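Local atomic coordinates of cephalosporin acylase (Bacillus halodurans, PDB entry 2NLZ), a protein that is probably an amidohydrolase of the N-terminal nucleophile type, cleaving amide bonds in cephalosporin or gamma-glutamyl substrates. Residues D[44-49]-D[133-138]; D[118-123]-D[242-247]. The protein carries 1 engineered substitution. One frame throughout, in Å; residues are numbered along the deposited sequence.

Contact 1 (D[44-49]-D[133-138])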
loop_
_atom_site.group_PDB
_atom_site.type_symbol
_atom_site.label_atom_id
_atom_site.label_comp_id
_atom_site.label_asym_id
_atom_site.label_seq_id
_atom_site.Cartn_x
_atom_site.Cartn_y
_atom_site.Cartn_z
ATOM N N GLY D 44 14.543 31.075 30.531
ATOM C CA GLY D 44 15.568 31.980 30.022
ATOM C C GLY D 44 16.755 31.318 29.361
ATOM O O GLY D 44 17.731 31.991 29.021
ATOM N N GLY D 45 16.677 30.003 29.174
ATOM C CA GLY D 45 17.783 29.239 28.591
ATOM C C GLY D 45 17.802 29.320 27.079
ATOM O O GLY D 45 16.768 29.553 26.460
ATOM N N ASN D 46 18.984 29.152 26.494
ATOM C CA ASN D 46 19.131 29.116 25.049
ATOM C C ASN D 46 19.219 27.664 24.566
ATOM O O ASN D 46 19.074 26.737 25.357
ATOM C CB ASN D 46 20.340 29.956 24.586
ATOM C CG ASN D 46 21.660 29.520 25.221
ATOM O OD1 ASN D 46 21.927 28.330 25.422
ATOM N ND2 ASN D 46 22.500 30.499 25.526
ATOM N N ALA D 47 19.470 27.475 23.274
ATOM C CA ALA D 47 19.452 26.155 22.657
ATOM C C ALA D 47 20.458 25.199 23.301
ATOM O O ALA D 47 20.191 23.999 23.409
ATOM C CB ALA D 47 19.689 26.267 21.160
ATOM N N ILE D 48 21.597 25.738 23.738
ATOM C CA ILE D 48 22.630 24.951 24.407
ATOM C C ILE D 48 22.107 24.469 25.759
ATOM O O ILE D 48 22.167 23.274 26.076
ATOM C CB ILE D 48 23.945 25.754 24.592
ATOM C CG1 ILE D 48 24.612 26.040 23.245
ATOM C CG2 ILE D 48 24.924 25.013 25.483
ATOM C CD1 ILE D 48 24.251 27.394 22.632
ATOM N N ASP D 49 21.578 25.401 26.547
ATOM C CA ASP D 49 20.970 25.054 27.820
ATOM C C ASP D 49 19.963 23.940 27.616
ATOM O O ASP D 49 20.041 22.908 28.282
ATOM C CB ASP D 49 20.288 26.265 28.448
ATOM C CG ASP D 49 21.269 27.308 28.933
ATOM O OD1 ASP D 49 22.163 26.968 29.743
ATOM O OD2 ASP D 49 21.126 28.475 28.516
ATOM N N TYR D 133 28.802 28.296 26.479
ATOM C CA TYR D 133 27.762 28.858 25.599
ATOM C C TYR D 133 26.348 28.873 26.161
ATOM O O TYR D 133 25.431 29.310 25.477
ATOM C CB TYR D 133 27.762 28.158 24.227
ATOM C CG TYR D 133 29.088 28.232 23.510
ATOM C CD1 TYR D 133 29.551 29.442 22.991
ATOM C CD2 TYR D 133 29.894 27.097 23.369
ATOM C CE1 TYR D 133 30.769 29.520 22.339
ATOM C CE2 TYR D 133 31.120 27.167 22.717
ATOM C CZ TYR D 133 31.552 28.381 22.208
ATOM O OH TYR D 133 32.769 28.448 21.565
ATOM N N GLY D 134 26.161 28.406 27.391
ATOM C CA GLY D 134 24.834 28.424 28.014
ATOM C C GLY D 134 24.552 29.681 28.818
ATOM O O GLY D 134 25.472 30.402 29.194
ATOM N N ASN D 135 23.277 29.948 29.083
ATOM C CA ASN D 135 22.868 31.101 29.889
ATOM C C ASN D 135 22.644 30.743 31.353
ATOM O O ASN D 135 22.824 31.578 32.244
ATOM C CB ASN D 135 21.579 31.723 29.340
ATOM C CG ASN D 135 21.809 32.562 28.101
ATOM O OD1 ASN D 135 22.922 33.024 27.842
ATOM N ND2 ASN D 135 20.748 32.773 27.328
ATOM N N LEU D 136 22.240 29.499 31.591
ATOM C CA LEU D 136 21.844 29.049 32.919
ATOM C C LEU D 136 22.926 28.215 33.583
ATOM O O LEU D 136 23.715 27.560 32.899
ATOM C CB LEU D 136 20.573 28.205 32.828
ATOM C CG LEU D 136 19.420 28.734 31.989
ATOM C CD1 LEU D 136 18.278 27.755 32.065
ATOM C CD2 LEU D 136 18.994 30.114 32.471
ATOM N N PRO D 137 22.950 28.214 34.926
ATOM C CA PRO D 137 23.874 27.315 35.602
ATOM C C PRO D 137 23.391 25.872 35.443
ATOM O O PRO D 137 22.191 25.629 35.274
ATOM C CB PRO D 137 23.794 27.759 37.064
ATOM C CG PRO D 137 22.418 28.353 37.199
ATOM C CD PRO D 137 22.135 29.001 35.873
ATOM N N LEU D 138 24.333 24.937 35.490
ATOM C CA LEU D 138 24.067 23.513 35.309
ATOM C C LEU D 138 22.926 23.003 36.192
ATOM O O LEU D 138 22.157 22.139 35.779
ATOM C CB LEU D 138 25.349 22.726 35.588
ATOM C CG LEU D 138 25.633 21.475 34.771
ATOM C CD1 LEU D 138 25.359 21.723 33.299
ATOM C CD2 LEU D 138 27.060 21.030 34.983
#

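Contact 2 (D[118-123]-D[242-247])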
loop_
_atom_site.group_PDB
_atom_site.type_symbol
_atom_site.label_atom_id
_atom_site.label_comp_id
_atom_site.label_asym_id
_atom_site.label_seq_id
_atom_site.Cartn_x
_atom_site.Cartn_y
_atom_site.Cartn_z
ATOM N N THR D 118 35.569 2.690 29.321
ATOM C CA THR D 118 36.447 3.856 29.176
ATOM C C THR D 118 35.878 5.008 30.004
ATOM O O THR D 118 34.731 4.922 30.445
ATOM C CB THR D 118 36.579 4.283 27.698
ATOM O OG1 THR D 118 35.304 4.696 27.179
ATOM C CG2 THR D 118 37.110 3.135 26.884
ATOM N N VAL D 119 36.644 6.081 30.212
ATOM C CA VAL D 119 36.127 7.182 31.041
ATOM C C VAL D 119 34.892 7.820 30.408
ATOM O O VAL D 119 34.909 8.182 29.230
ATOM C CB VAL D 119 37.201 8.258 31.484
ATOM C CG1 VAL D 119 38.298 7.612 32.291
ATOM C CG2 VAL D 119 37.804 9.004 30.318
ATOM N N PRO D 120 33.789 7.877 31.176
ATOM C CA PRO D 120 32.567 8.537 30.746
ATOM C C PRO D 120 32.799 10.024 30.545
ATOM O O PRO D 120 33.053 10.736 31.509
ATOM C CB PRO D 120 31.619 8.323 31.930
ATOM C CG PRO D 120 32.158 7.169 32.657
ATOM C CD PRO D 120 33.637 7.270 32.509
ATOM N N GLY D 121 32.708 10.486 29.301
ATOM C CA GLY D 121 32.943 11.893 28.985
ATOM C C GLY D 121 31.758 12.858 29.022
ATOM O O GLY D 121 31.943 14.084 29.001
ATOM N N ALA D 122 30.544 12.313 29.081
ATOM C CA ALA D 122 29.322 13.114 28.963
ATOM C C ALA D 122 29.091 14.145 30.071
ATOM O O ALA D 122 28.785 15.297 29.760
ATOM C CB ALA D 122 28.078 12.223 28.771
ATOM N N PRO D 123 29.224 13.753 31.358
ATOM C CA PRO D 123 29.020 14.786 32.376
ATOM C C PRO D 123 29.935 16.007 32.215
ATOM O O PRO D 123 29.485 17.136 32.404
ATOM C CB PRO D 123 29.305 14.051 33.686
ATOM C CG PRO D 123 29.047 12.633 33.379
ATOM C CD PRO D 123 29.521 12.446 31.974
ATOM N N GLU D 242 42.602 8.740 38.790
ATOM C CA GLU D 242 43.487 9.573 37.978
ATOM C C GLU D 242 43.118 9.576 36.500
ATOM O O GLU D 242 43.417 10.538 35.787
ATOM C CB GLU D 242 44.948 9.158 38.172
ATOM C CG GLU D 242 45.513 9.535 39.533
ATOM C CD GLU D 242 46.323 8.411 40.155
ATOM O OE1 GLU D 242 47.492 8.220 39.758
ATOM O OE2 GLU D 242 45.786 7.719 41.047
ATOM N N ASP D 243 42.472 8.502 36.050
ATOM C CA ASP D 243 41.940 8.430 34.692
ATOM C C ASP D 243 40.829 9.451 34.517
ATOM O O ASP D 243 40.799 10.189 33.535
ATOM C CB ASP D 243 41.412 7.030 34.400
ATOM C CG ASP D 243 42.509 6.062 34.018
ATOM O OD1 ASP D 243 43.417 6.467 33.262
ATOM O OD2 ASP D 243 42.453 4.894 34.468
ATOM N N LEU D 244 39.927 9.487 35.490
ATOM C CA LEU D 244 38.835 10.451 35.515
ATOM C C LEU D 244 39.357 11.870 35.734
ATOM O O LEU D 244 38.923 12.805 35.063
ATOM C CB LEU D 244 37.819 10.087 36.610
ATOM C CG LEU D 244 37.158 8.708 36.574
ATOM C CD1 LEU D 244 36.415 8.384 37.863
ATOM C CD2 LEU D 244 36.227 8.579 35.363
ATOM N N ALA D 245 40.300 12.009 36.664
ATOM C CA ALA D 245 40.834 13.310 37.083
ATOM C C ALA D 245 41.378 14.178 35.951
ATOM O O ALA D 245 41.155 15.390 35.940
ATOM C CB ALA D 245 41.896 13.132 38.155
ATOM N N CYS D 246 42.087 13.576 35.001
ATOM C CA CYS D 246 42.607 14.372 33.893
ATOM C C CYS D 246 41.832 14.214 32.588
ATOM O O CYS D 246 42.365 14.466 31.505
ATOM C CB CYS D 246 44.132 14.226 33.708
ATOM S SG CYS D 246 44.787 12.561 33.605
ATOM N N TYR D 247 40.567 13.823 32.688
ATOM C CA TYR D 247 39.695 13.948 31.538
ATOM C C TYR D 247 39.242 15.397 31.377
ATOM O O TYR D 247 38.768 16.023 32.324
ATOM C CB TYR D 247 38.468 13.033 31.631
ATOM C CG TYR D 247 37.381 13.420 30.636
ATOM C CD1 TYR D 247 37.527 13.170 29.272
ATOM C CD2 TYR D 247 36.231 14.073 31.056
ATOM C CE1 TYR D 247 36.540 13.547 28.369
ATOM C CE2 TYR D 247 35.246 14.447 30.163
ATOM C CZ TYR D 247 35.406 14.187 28.828
ATOM O OH TYR D 247 34.419 14.567 27.956
#

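Contact 1 (D[44-49]-D[133-138])
The carboxylate of Asp49 is gripped by backbone N-H groups of Asn135 and Leu136. Asn135 N reaches the syn lone pair of OD2 at 2.7 Å. Asn46 N takes the anti lone pair of the same oxygen at 3.0 Å. From above the carboxylate plane, Leu136 N bonds to OD1 at 3.1 Å. The amides of Asn46 and Asn135 have planes 52° apart, Asn46 ND2 lying 3.4 Å from Asn135 CG. Asparagine suits position 46 because its short amide offers both a donor, ND2 to Tyr133 O at 3.2 Å, and an acceptor, OD1 to Asp49 N; CG between the backbone N and the carbonyl carbon (chi1 57°) places OD1 there. Asp49 N to Asn46 OD1 and Asn46 N to Asp49 OD2 form the capping box of helix 47-61. Ahead of it, Gly44, with positive phi, closes helix 31-42 in a Schellman motif. An alanine in place of Asp49 would probably leave the N-H groups of Asn46, Asn135 and Leu136 without their acceptor. Gly134 suits its place, since a CB would run into Asp49 OD1. Apolar carbons border the polar cluster: Leu136 CG lies 3.8 Å from Gly45 CA, and Ile48 CG1 meets Tyr133 CB, the phenol leading away to stack on His83.

Contact 2 (D[118-123]-D[242-247])
Val119 points at the last turn of helix 241-245, and its two methyls divide the work between Asp243, Leu244 and Tyr247. Residues 118-121 lead into helix 122-133, so in this member of the N-terminal nucleophile hydrolase superfamily the contact packs the approach to one helix against the end of another and against Tyr247 beyond it. CG1 of Val119, anti to its own carbonyl carbon (chi1 -60°), lies 3.8 Å from Asp243 CB, and the two side chains cross at about a right angle. The same methyl meets Leu244 CD2 at 3.8 Å. Leu244 does not start out towards the lead-in, but its tip comes nearer, so that CD2 also reaches Pro120 CD at 4.1 Å; Ala225 and Ile228 of helix 223-234 touch the leucine as well. A branched valine suits this place because CG2 remains for another neighbour, Tyr247 CB, at 4.3 Å. Of its side chain, Asp243 turns CB to the valine, while its carbonyl O lies equally near CG1; OD1 is bonded to Met93 N. Past the helix end, Tyr247 N bonds back to Leu244 O, and the tyrosine swings its CG anti to the backbone N (chi1 165°), which carries the ring out along the lead-in to Gly121. Glycine is apt there, as a CB would collide with the phenol oxygen. The ring lies obliquely to Gly121 CA, which is 3.4 Å from CZ, and it also meets the ring of Tyr220. Beyond CZ, the hydroxyl OH of Tyr247 donates a weak hydrogen bond, 2.7 Å long, to Gly121 O.

In the fold
Helix 122-133 connects the two contacts. Contact 2 braces the segment that leads into it, and contact 1 holds its far end and the loop beyond; in sequence the four segments alternate between the two contacts. Their centres are about 23 Å apart, yet the nearest atoms of the two come within about 5 Å without touching. All the touching residues of contact 2 are buried, with helices 217-221 and 223-234 and several loops around it. Contact 1 is partly buried and borders the strands: Ala47 bonds to Thr363 and Asp365 of strand 359-365, and Ile48 touches Val76 of strand 71-78. No other subunit touches either contact.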